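Local coordinates for protein O-methyltransferase, putative (Bacillus cereus, PDB 3DUW) that probably transfers methyl groups from S-adenosylmethionine to hydroxyl groups of acceptor substrates and is captured here with the spent cofactor, S-adenosyl-L-homocysteine, at residues Ile137-Asp142 against Pro147-Trp152; Ser101-Ala106 against Asp110-Arg115; Gln30-Ala35 against Ala39-Pro44. One frame throughout, in Å; residues are numbered along the deposited sequence.

Contact 1 of 3, residues Ile137-Asp142 against Pro147-Trp152; sequences IFIDAD and PAYFEW. With SAH (S-adenosyl-L-homocysteine), chain C.
Y149 reaches from helix 146-155 to the loop after strand 136-139, where its OH donates a hydrogen bond to D142 OD1, 2.6 Å, on the syn lone pair of the carboxylate oxygen. D142 OD1 lies at the ring edge, in its plane; the carboxylate itself is turned 67° from the ring. CG of D142 sits between the backbone N and the carbonyl carbon (chi1 51°), which swings the carboxylate back toward the phenol. Nearer the helix, I139 CG2 rests on Y149 CB at 4.0 Å, while A141 CB lies 4.2 Å from Y149 CE2, at a slant to the ring. The same loop borders the cofactor product: Y149 OH is 3.2 Å from SAH N6 and D142 OD1 3.3 Å from SAH N7, so the bonded pair lies beside the adenine. At the far end of the ligand, D140 OD2 faces the SAH amino group at a separation too short to be taken at face value, and K143 forms a salt bridge with D140 OD1. The contact joins strand 136-139 to helix 146-155 in a beta-alpha-beta unit of the Rossmann-like methyltransferase fold; strands 61-65 and 162-166 flank the strand, and helices 119-128 and 182-196 pack against the helix.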
loop_
_atom_site.group_PDB
_atom_site.type_symbol
_atom_site.label_atom_id
_atom_site.label_comp_id
_atom_site.label_asym_id
_atom_site.label_seq_id
_atom_site.Cartn_x
_atom_site.Cartn_y
_atom_site.Cartn_z
ATOM N N ILE A 137 -1.213 7.926 11.032
ATOM C CA ILE A 137 -2.474 7.716 11.736
ATOM C C ILE A 137 -3.266 6.563 11.121
ATOM O O ILE A 137 -3.540 6.556 9.916
ATOM C CB ILE A 137 -3.319 9.011 11.703
ATOM C CG1 ILE A 137 -2.490 10.172 12.270
ATOM C CG2 ILE A 137 -4.604 8.829 12.495
ATOM C CD1 ILE A 137 -3.153 11.523 12.155
ATOM N N PHE A 138 -3.622 5.590 11.955
ATOM C CA PHE A 138 -4.372 4.417 11.514
ATOM C C PHE A 138 -5.768 4.479 12.117
ATOM O O PHE A 138 -5.928 4.409 13.336
ATOM C CB PHE A 138 -3.648 3.137 11.960
ATOM C CG PHE A 138 -4.311 1.859 11.506
ATOM C CD1 PHE A 138 -4.779 1.722 10.203
ATOM C CD2 PHE A 138 -4.439 0.781 12.376
ATOM C CE1 PHE A 138 -5.366 0.525 9.774
ATOM C CE2 PHE A 138 -5.021 -0.415 11.956
ATOM C CZ PHE A 138 -5.485 -0.542 10.652
ATOM N N ILE A 139 -6.768 4.640 11.258
ATOM C CA ILE A 139 -8.159 4.725 11.692
ATOM C C ILE A 139 -8.791 3.353 11.504
ATOM O O ILE A 139 -9.040 2.919 10.375
ATOM C CB ILE A 139 -8.917 5.788 10.877
ATOM C CG1 ILE A 139 -8.179 7.127 10.977
ATOM C CG2 ILE A 139 -10.336 5.926 11.400
ATOM C CD1 ILE A 139 -8.795 8.248 10.161
ATOM N N ASP A 140 -9.055 2.678 12.618
ATOM C CA ASP A 140 -9.598 1.326 12.576
ATOM C C ASP A 140 -10.488 1.008 13.777
ATOM O O ASP A 140 -10.315 -0.021 14.432
ATOM C CB ASP A 140 -8.428 0.337 12.507
ATOM C CG ASP A 140 -8.856 -1.066 12.148
ATOM O OD1 ASP A 140 -9.855 -1.224 11.421
ATOM O OD2 ASP A 140 -8.172 -2.018 12.576
ATOM N N ALA A 141 -11.448 1.885 14.050
ATOM C CA ALA A 141 -12.359 1.689 15.170
ATOM C C ALA A 141 -13.791 1.535 14.662
ATOM O O ALA A 141 -14.064 0.682 13.816
ATOM C CB ALA A 141 -12.249 2.870 16.134
ATOM N N ASP A 142 -14.710 2.340 15.195
ATOM C CA ASP A 142 -16.099 2.294 14.752
ATOM C C ASP A 142 -16.165 3.182 13.517
ATOM O O ASP A 142 -16.033 4.399 13.602
ATOM C CB ASP A 142 -17.044 2.782 15.862
ATOM C CG ASP A 142 -16.641 4.123 16.445
ATOM O OD1 ASP A 142 -15.433 4.363 16.662
ATOM O OD2 ASP A 142 -17.552 4.938 16.715
ATOM N N PRO A 147 -15.841 10.100 9.844
ATOM C CA PRO A 147 -15.803 11.523 9.486
ATOM C C PRO A 147 -15.131 12.350 10.585
ATOM O O PRO A 147 -14.245 13.163 10.318
ATOM C CB PRO A 147 -17.278 11.877 9.328
ATOM C CG PRO A 147 -17.868 10.606 8.822
ATOM C CD PRO A 147 -17.203 9.557 9.689
ATOM N N ALA A 148 -15.552 12.125 11.826
ATOM C CA ALA A 148 -14.996 12.844 12.963
ATOM C C ALA A 148 -13.534 12.476 13.197
ATOM O O ALA A 148 -12.712 13.344 13.502
ATOM C CB ALA A 148 -15.825 12.556 14.221
ATOM N N TYR A 149 -13.200 11.195 13.055
ATOM C CA TYR A 149 -11.817 10.776 13.258
ATOM C C TYR A 149 -10.906 11.378 12.195
ATOM O O TYR A 149 -9.758 11.711 12.476
ATOM C CB TYR A 149 -11.701 9.246 13.255
ATOM C CG TYR A 149 -12.477 8.570 14.371
ATOM C CD1 TYR A 149 -12.636 9.189 15.616
ATOM C CD2 TYR A 149 -13.047 7.315 14.184
ATOM C CE1 TYR A 149 -13.349 8.576 16.635
ATOM C CE2 TYR A 149 -13.760 6.691 15.201
ATOM C CZ TYR A 149 -13.909 7.330 16.424
ATOM O OH TYR A 149 -14.636 6.736 17.428
ATOM N N PHE A 150 -11.417 11.521 10.976
ATOM C CA PHE A 150 -10.629 12.109 9.897
ATOM C C PHE A 150 -10.335 13.571 10.227
ATOM O O PHE A 150 -9.213 14.039 10.056
ATOM C CB PHE A 150 -11.377 12.018 8.561
ATOM C CG PHE A 150 -10.709 12.766 7.443
ATOM C CD1 PHE A 150 -9.389 12.492 7.088
ATOM C CD2 PHE A 150 -11.392 13.763 6.755
ATOM C CE1 PHE A 150 -8.759 13.206 6.067
ATOM C CE2 PHE A 150 -10.773 14.480 5.733
ATOM C CZ PHE A 150 -9.451 14.203 5.388
ATOM N N GLU A 151 -11.344 14.289 10.712
ATOM C CA GLU A 151 -11.147 15.689 11.062
ATOM C C GLU A 151 -10.124 15.817 12.186
ATOM O O GLU A 151 -9.285 16.720 12.171
ATOM C CB GLU A 151 -12.475 16.333 11.461
ATOM C CG GLU A 151 -13.427 16.524 10.289
ATOM C CD GLU A 151 -12.852 17.430 9.212
ATOM O OE1 GLU A 151 -12.388 18.533 9.555
ATOM O OE2 GLU A 151 -12.865 17.039 8.023
ATOM N N TRP A 152 -10.184 14.912 13.161
ATOM C CA TRP A 152 -9.226 14.939 14.261
ATOM C C TRP A 152 -7.835 14.582 13.749
ATOM O O TRP A 152 -6.834 15.153 14.186
ATOM C CB TRP A 152 -9.632 13.959 15.365
ATOM C CG TRP A 152 -10.490 14.583 16.413
ATOM C CD1 TRP A 152 -11.795 14.303 16.678
ATOM C CD2 TRP A 152 -10.102 15.608 17.335
ATOM N NE1 TRP A 152 -12.250 15.089 17.712
ATOM C CE2 TRP A 152 -11.231 15.899 18.133
ATOM C CE3 TRP A 152 -8.911 16.307 17.565
ATOM C CZ2 TRP A 152 -11.203 16.865 19.146
ATOM C CZ3 TRP A 152 -8.885 17.268 18.575
ATOM C CH2 TRP A 152 -10.025 17.536 19.351
HETATM N N SAH C . -6.950 -2.314 14.525
HETATM C CA SAH C . -7.051 -3.456 15.507
HETATM C CB SAH C . -8.470 -3.888 15.666
HETATM C CG SAH C . -9.463 -2.875 16.185
HETATM S SD SAH C . -11.166 -3.557 15.992
HETATM C C SAH C . -6.238 -4.659 14.923
HETATM O O SAH C . -5.737 -4.545 13.800
HETATM O OXT SAH C . -6.140 -5.702 15.663
HETATM C "C5'" SAH C . -12.090 -2.110 16.318
HETATM C "C4'" SAH C . -11.898 -1.615 17.831
HETATM O "O4'" SAH C . -12.710 -0.443 17.846
HETATM C "C3'" SAH C . -12.504 -2.491 18.918
HETATM O "O3'" SAH C . -11.526 -2.918 19.870
HETATM C "C2'" SAH C . -13.632 -1.563 19.522
HETATM O "O2'" SAH C . -13.886 -1.819 20.895
HETATM C "C1'" SAH C . -13.085 -0.180 19.232
HETATM N N9 SAH C . -13.953 0.843 19.265
HETATM C C8 SAH C . -15.274 0.971 18.871
HETATM N N7 SAH C . -15.797 2.140 19.062
HETATM C C5 SAH C . -14.749 2.901 19.640
HETATM C C6 SAH C . -14.705 4.274 20.077
HETATM N N6 SAH C . -15.743 5.118 19.997
HETATM N N1 SAH C . -13.501 4.679 20.595
HETATM C C2 SAH C . -12.416 3.856 20.697
HETATM N N3 SAH C . -12.420 2.537 20.292
HETATM C C4 SAH C . -13.616 2.129 19.775
#

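Contact 2 of 3, residues Ser101-Ala106 against Asp110-Arg115; sequences SNIERA and DRVEVR
I103 drives its CD1 methyl between two valines of the facing strand, 3.6 Å from V112 CG1 and equally 3.6 Å from V114 CG2. The apolar contact rests on this one isoleucine. Its CG1 branch stands anti to the carbonyl carbon (chi1 -69°) and carries CD1 out to the strand, while the shorter CG2 branch lies against V112 CB at 3.9 Å. I103 and V112 meet at about a right angle, and both isoleucine branches touch that valine; V114 is met by CD1. V112 and V114 alternate with E113, whose side chain starts off in the other direction, and thus present one face of the strand to the helix. This is the return half of a beta-alpha-beta crossover of the Rossmann-like fold: strand 85-90, helix 93-105, then strand 112-116 at the sheet's edge within this chain, paired with 85-90. T73 of helix 71-77 also packs on I103 and V112. The side-chain hydrogen bonds inside the two segments lie within the helix. R105 turns the end of its guanidinium to N102, R105 NH1 and NH2 both donating to N102 OD1 at 2.9 Å and 3.0 Å. OD1 lies in the guanidinium plane; NH1 approaches in the carbonyl plane on a lone pair, whereas NH2 is tilted 29° from it. ND2, at the other end of the amide, donates to G69 O.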
loop_
_atom_site.group_PDB
_atom_site.type_symbol
_atom_site.label_atom_id
_atom_site.label_comp_id
_atom_site.label_asym_id
_atom_site.label_seq_id
_atom_site.Cartn_x
_atom_site.Cartn_y
_atom_site.Cartn_z
ATOM N N SER A 101 -1.669 -6.025 27.828
ATOM C CA SER A 101 -1.034 -7.284 28.193
ATOM C C SER A 101 -0.292 -7.884 27.004
ATOM O O SER A 101 0.832 -8.363 27.145
ATOM C CB SER A 101 -2.087 -8.261 28.719
ATOM O OG SER A 101 -2.783 -7.693 29.822
ATOM N N ASN A 102 -0.917 -7.851 25.830
ATOM C CA ASN A 102 -0.285 -8.387 24.631
ATOM C C ASN A 102 0.909 -7.538 24.239
ATOM O O ASN A 102 1.951 -8.063 23.849
ATOM C CB ASN A 102 -1.282 -8.445 23.473
ATOM C CG ASN A 102 -2.294 -9.561 23.638
ATOM O OD1 ASN A 102 -1.983 -10.607 24.204
ATOM N ND2 ASN A 102 -3.502 -9.353 23.129
ATOM N N ILE A 103 0.754 -6.224 24.342
ATOM C CA ILE A 103 1.830 -5.306 24.005
ATOM C C ILE A 103 3.011 -5.520 24.952
ATOM O O ILE A 103 4.171 -5.459 24.540
ATOM C CB ILE A 103 1.331 -3.846 24.074
ATOM C CG1 ILE A 103 0.343 -3.602 22.928
ATOM C CG2 ILE A 103 2.501 -2.876 23.990
ATOM C CD1 ILE A 103 -0.371 -2.271 22.993
ATOM N N GLU A 104 2.710 -5.794 26.218
ATOM C CA GLU A 104 3.752 -6.035 27.211
ATOM C C GLU A 104 4.477 -7.344 26.916
ATOM O O GLU A 104 5.703 -7.419 27.021
ATOM C CB GLU A 104 3.143 -6.088 28.615
ATOM C CG GLU A 104 4.134 -6.454 29.713
ATOM C CD GLU A 104 5.274 -5.463 29.824
ATOM O OE1 GLU A 104 5.002 -4.273 30.093
ATOM O OE2 GLU A 104 6.440 -5.873 29.646
ATOM N N ARG A 105 3.723 -8.373 26.538
ATOM C CA ARG A 105 4.320 -9.667 26.236
ATOM C C ARG A 105 5.225 -9.552 25.012
ATOM O O ARG A 105 6.166 -10.329 24.850
ATOM C CB ARG A 105 3.233 -10.722 25.997
ATOM C CG ARG A 105 3.658 -12.135 26.411
ATOM C CD ARG A 105 2.540 -13.166 26.278
ATOM N NE ARG A 105 1.282 -12.712 26.864
ATOM C CZ ARG A 105 0.291 -12.173 26.160
ATOM N NH1 ARG A 105 0.412 -12.033 24.847
ATOM N NH2 ARG A 105 -0.808 -11.756 26.763
ATOM N N ALA A 106 4.934 -8.576 24.156
ATOM C CA ALA A 106 5.723 -8.344 22.952
ATOM C C ALA A 106 6.881 -7.387 23.255
ATOM O O ALA A 106 7.630 -7.000 22.360
ATOM C CB ALA A 106 4.837 -7.769 21.848
ATOM N N ASP A 110 7.171 0.088 26.305
ATOM C CA ASP A 110 7.989 1.292 26.384
ATOM C C ASP A 110 7.742 2.202 25.179
ATOM O O ASP A 110 8.054 3.393 25.220
ATOM C CB ASP A 110 9.476 0.922 26.459
ATOM C CG ASP A 110 10.019 0.405 25.141
ATOM O OD1 ASP A 110 9.342 -0.426 24.496
ATOM O OD2 ASP A 110 11.130 0.824 24.752
ATOM N N ARG A 111 7.180 1.636 24.113
ATOM C CA ARG A 111 6.893 2.388 22.889
ATOM C C ARG A 111 5.408 2.655 22.679
ATOM O O ARG A 111 5.042 3.467 21.830
ATOM C CB ARG A 111 7.379 1.626 21.652
ATOM C CG ARG A 111 8.872 1.528 21.443
ATOM C CD ARG A 111 9.131 0.847 20.105
ATOM N NE ARG A 111 10.550 0.680 19.817
ATOM C CZ ARG A 111 11.025 0.098 18.721
ATOM N NH1 ARG A 111 10.193 -0.375 17.798
ATOM N NH2 ARG A 111 12.334 -0.016 18.550
ATOM N N VAL A 112 4.554 1.973 23.435
ATOM C CA VAL A 112 3.118 2.122 23.244
ATOM C C VAL A 112 2.315 2.553 24.456
ATOM O O VAL A 112 2.518 2.054 25.562
ATOM C CB VAL A 112 2.503 0.800 22.736
ATOM C CG1 VAL A 112 1.033 1.003 22.404
ATOM C CG2 VAL A 112 3.273 0.293 21.532
ATOM N N GLU A 113 1.390 3.477 24.218
ATOM C CA GLU A 113 0.487 3.976 25.241
ATOM C C GLU A 113 -0.928 3.647 24.788
ATOM O O GLU A 113 -1.351 4.066 23.710
ATOM C CB GLU A 113 0.626 5.492 25.409
ATOM C CG GLU A 113 -0.484 6.114 26.254
ATOM C CD GLU A 113 -0.277 7.595 26.502
ATOM O OE1 GLU A 113 -0.059 8.343 25.526
ATOM O OE2 GLU A 113 -0.338 8.012 27.679
ATOM N N VAL A 114 -1.642 2.871 25.596
ATOM C CA VAL A 114 -3.020 2.514 25.290
ATOM C C VAL A 114 -3.900 3.394 26.170
ATOM O O VAL A 114 -3.798 3.341 27.399
ATOM C CB VAL A 114 -3.324 1.031 25.624
ATOM C CG1 VAL A 114 -4.781 0.722 25.327
ATOM C CG2 VAL A 114 -2.423 0.112 24.819
ATOM N N ARG A 115 -4.746 4.212 25.552
ATOM C CA ARG A 115 -5.633 5.087 26.311
ATOM C C ARG A 115 -7.066 4.575 26.230
ATOM O O ARG A 115 -7.633 4.446 25.144
ATOM C CB ARG A 115 -5.562 6.527 25.788
ATOM C CG ARG A 115 -6.399 7.494 26.623
ATOM C CD ARG A 115 -6.199 8.957 26.237
ATOM N NE ARG A 115 -4.812 9.389 26.369
ATOM C CZ ARG A 115 -4.437 10.567 26.858
ATOM N NH1 ARG A 115 -5.345 11.440 27.274
ATOM N NH2 ARG A 115 -3.149 10.872 26.930
#

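Contact 3 of 3, residues Gln30-Ala35 against Ala39-Pro44; sequences QVNAAA and AHDVSP. With SAH (S-adenosyl-L-homocysteine), chain C.
A single weak hydrogen bond makes up the whole contact between helix 23-34 and the loop 39-43: N32 ND2 donates to D41 OD2 at 2.9 Å, with an N-H...O angle of only 129°. The amide and carboxylate are nearly coplanar, 10° apart, although the two side chains run obliquely to each other. N32 holds CG anti to the carbonyl carbon, which sends the amide off the helix toward the loop. Both residues are buried, so the pair joins two polar groups inside the protein; on the far end of the amide, N32 OD1 takes a weak bond from N102 of helix 93-105. The segments belong to the N-terminal helical part that precedes the first strand of the Rossmann-like core, and the loop leads into helix 44-57, where S43 is the N-cap. Here the loop lines the amino-acid end of the SAH pocket. V42 N donates to SAH O at 3.0 Å and a fairly straight 156°, and both V42 methyls lie near the same oxygen, V42 CG1 at 3.3 Å from SAH O. The other carboxylate oxygen faces D41, with SAH OXT 3.1 Å from D41 CA and 3.7 Å from D41 OD2. Two carboxylates this close would probably disfavour each other if both are charged, and the N32 amide may offset part of that. K211 anchors the loop through D41 O.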
loop_
_atom_site.group_PDB
_atom_site.type_symbol
_atom_site.label_atom_id
_atom_site.label_comp_id
_atom_site.label_asym_id
_atom_site.label_seq_id
_atom_site.Cartn_x
_atom_site.Cartn_y
_atom_site.Cartn_z
ATOM N N GLN A 30 -4.192 -15.910 20.055
ATOM C CA GLN A 30 -4.777 -16.964 20.881
ATOM C C GLN A 30 -5.426 -16.363 22.126
ATOM O O GLN A 30 -6.514 -16.777 22.528
ATOM C CB GLN A 30 -3.714 -17.975 21.304
ATOM C CG GLN A 30 -3.225 -18.873 20.181
ATOM C CD GLN A 30 -2.012 -19.691 20.580
ATOM O OE1 GLN A 30 -1.523 -20.519 19.808
ATOM N NE2 GLN A 30 -1.515 -19.460 21.787
ATOM N N VAL A 31 -4.753 -15.394 22.740
ATOM C CA VAL A 31 -5.295 -14.743 23.926
ATOM C C VAL A 31 -6.545 -13.947 23.549
ATOM O O VAL A 31 -7.546 -13.987 24.258
ATOM C CB VAL A 31 -4.245 -13.817 24.582
ATOM C CG1 VAL A 31 -4.885 -12.990 25.691
ATOM C CG2 VAL A 31 -3.101 -14.656 25.141
ATOM N N ASN A 32 -6.494 -13.233 22.426
ATOM C CA ASN A 32 -7.656 -12.462 21.989
ATOM C C ASN A 32 -8.869 -13.388 21.843
ATOM O O ASN A 32 -9.966 -13.073 22.308
ATOM C CB ASN A 32 -7.379 -11.766 20.647
ATOM C CG ASN A 32 -6.432 -10.582 20.777
ATOM O OD1 ASN A 32 -6.005 -10.225 21.876
ATOM N ND2 ASN A 32 -6.107 -9.957 19.643
ATOM N N ALA A 33 -8.661 -14.533 21.200
ATOM C CA ALA A 33 -9.734 -15.498 20.985
ATOM C C ALA A 33 -10.234 -16.105 22.291
ATOM O O ALA A 33 -11.437 -16.258 22.488
ATOM C CB ALA A 33 -9.264 -16.601 20.042
ATOM N N ALA A 34 -9.313 -16.455 23.182
ATOM C CA ALA A 34 -9.698 -17.038 24.461
ATOM C C ALA A 34 -10.561 -16.052 25.237
ATOM O O ALA A 34 -11.457 -16.452 25.979
ATOM C CB ALA A 34 -8.459 -17.401 25.267
ATOM N N ALA A 35 -10.287 -14.763 25.048
ATOM C CA ALA A 35 -11.025 -13.698 25.720
ATOM C C ALA A 35 -12.303 -13.353 24.965
ATOM O O ALA A 35 -13.016 -12.411 25.322
ATOM C CB ALA A 35 -10.148 -12.461 25.849
ATOM N N ALA A 39 -12.873 -11.454 15.915
ATOM C CA ALA A 39 -11.724 -11.648 15.038
ATOM C C ALA A 39 -11.662 -10.489 14.046
ATOM O O ALA A 39 -11.774 -10.687 12.832
ATOM C CB ALA A 39 -11.853 -12.973 14.293
ATOM N N HIS A 40 -11.487 -9.279 14.569
ATOM C CA HIS A 40 -11.426 -8.091 13.729
ATOM C C HIS A 40 -10.020 -7.520 13.588
ATOM O O HIS A 40 -9.856 -6.403 13.086
ATOM C CB HIS A 40 -12.361 -6.999 14.262
ATOM C CG HIS A 40 -13.809 -7.382 14.264
ATOM N ND1 HIS A 40 -14.325 -8.362 13.444
ATOM C CD2 HIS A 40 -14.854 -6.894 14.973
ATOM C CE1 HIS A 40 -15.627 -8.464 13.650
ATOM N NE2 HIS A 40 -15.973 -7.584 14.572
ATOM N N ASP A 41 -9.012 -8.275 14.021
ATOM C CA ASP A 41 -7.629 -7.809 13.901
ATOM C C ASP A 41 -7.268 -7.734 12.419
ATOM O O ASP A 41 -7.841 -8.451 11.599
ATOM C CB ASP A 41 -6.631 -8.785 14.547
ATOM C CG ASP A 41 -7.171 -9.472 15.786
ATOM O OD1 ASP A 41 -8.102 -10.294 15.652
ATOM O OD2 ASP A 41 -6.652 -9.206 16.893
ATOM N N VAL A 42 -6.325 -6.871 12.065
ATOM C CA VAL A 42 -5.895 -6.840 10.672
ATOM C C VAL A 42 -5.275 -8.215 10.419
ATOM O O VAL A 42 -4.845 -8.898 11.355
ATOM C CB VAL A 42 -4.810 -5.764 10.402
ATOM C CG1 VAL A 42 -5.412 -4.379 10.525
ATOM C CG2 VAL A 42 -3.626 -5.943 11.350
ATOM N N SER A 43 -5.251 -8.633 9.161
ATOM C CA SER A 43 -4.655 -9.915 8.806
ATOM C C SER A 43 -3.142 -9.766 8.926
ATOM O O SER A 43 -2.622 -8.649 9.013
ATOM C CB SER A 43 -5.004 -10.279 7.365
ATOM O OG SER A 43 -4.331 -9.409 6.470
ATOM N N PRO A 44 -2.408 -10.889 8.929
ATOM C CA PRO A 44 -0.951 -10.788 9.038
ATOM C C PRO A 44 -0.315 -9.979 7.902
ATOM O O PRO A 44 0.600 -9.186 8.136
ATOM C CB PRO A 44 -0.505 -12.245 9.025
ATOM C CG PRO A 44 -1.650 -12.948 9.688
ATOM C CD PRO A 44 -2.853 -12.288 9.046
HETATM N N SAH C . -6.950 -2.314 14.525
HETATM C CA SAH C . -7.051 -3.456 15.507
HETATM C CB SAH C . -8.470 -3.888 15.666
HETATM C CG SAH C . -9.463 -2.875 16.185
HETATM S SD SAH C . -11.166 -3.557 15.992
HETATM C C SAH C . -6.238 -4.659 14.923
HETATM O O SAH C . -5.737 -4.545 13.800
HETATM O OXT SAH C . -6.140 -5.702 15.663
HETATM C "C5'" SAH C . -12.090 -2.110 16.318
HETATM C "C4'" SAH C . -11.898 -1.615 17.831
HETATM O "O4'" SAH C . -12.710 -0.443 17.846
HETATM C "C3'" SAH C . -12.504 -2.491 18.918
HETATM O "O3'" SAH C . -11.526 -2.918 19.870
HETATM C "C2'" SAH C . -13.632 -1.563 19.522
HETATM O "O2'" SAH C . -13.886 -1.819 20.895
HETATM C "C1'" SAH C . -13.085 -0.180 19.232
HETATM N N9 SAH C . -13.953 0.843 19.265
HETATM C C8 SAH C . -15.274 0.971 18.871
HETATM N N7 SAH C . -15.797 2.140 19.062
HETATM C C5 SAH C . -14.749 2.901 19.640
HETATM C C6 SAH C . -14.705 4.274 20.077
HETATM N N6 SAH C . -15.743 5.118 19.997
HETATM N N1 SAH C . -13.501 4.679 20.595
HETATM C C2 SAH C . -12.416 3.856 20.697
HETATM N N3 SAH C . -12.420 2.537 20.292
HETATM C C4 SAH C . -13.616 2.129 19.775
#

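How the contacts relate
Along the chain the order is contact 3, contact 2, contact 1, each closed before the next begins. Contacts 1 and 2 both reach the central sheet, through strand 136-139 and the edge strand 112-116, with strands 61-65 and 85-90 between them; their centres lie about 21 Å apart and their nearest atoms about 10 Å. Contact 3 joins helix 23-34 to the loop after it, earlier in the chain than the first strand; its centre is about 16 Å from that of contact 2, which it touches where helix 23-34 packs on helix 93-105. It also meets contact 1, about 21 Å away between centres, through V42 against F138. SAH spans contacts 1 and 3, so its pocket draws on both the sheet's loops and the N-terminal segment.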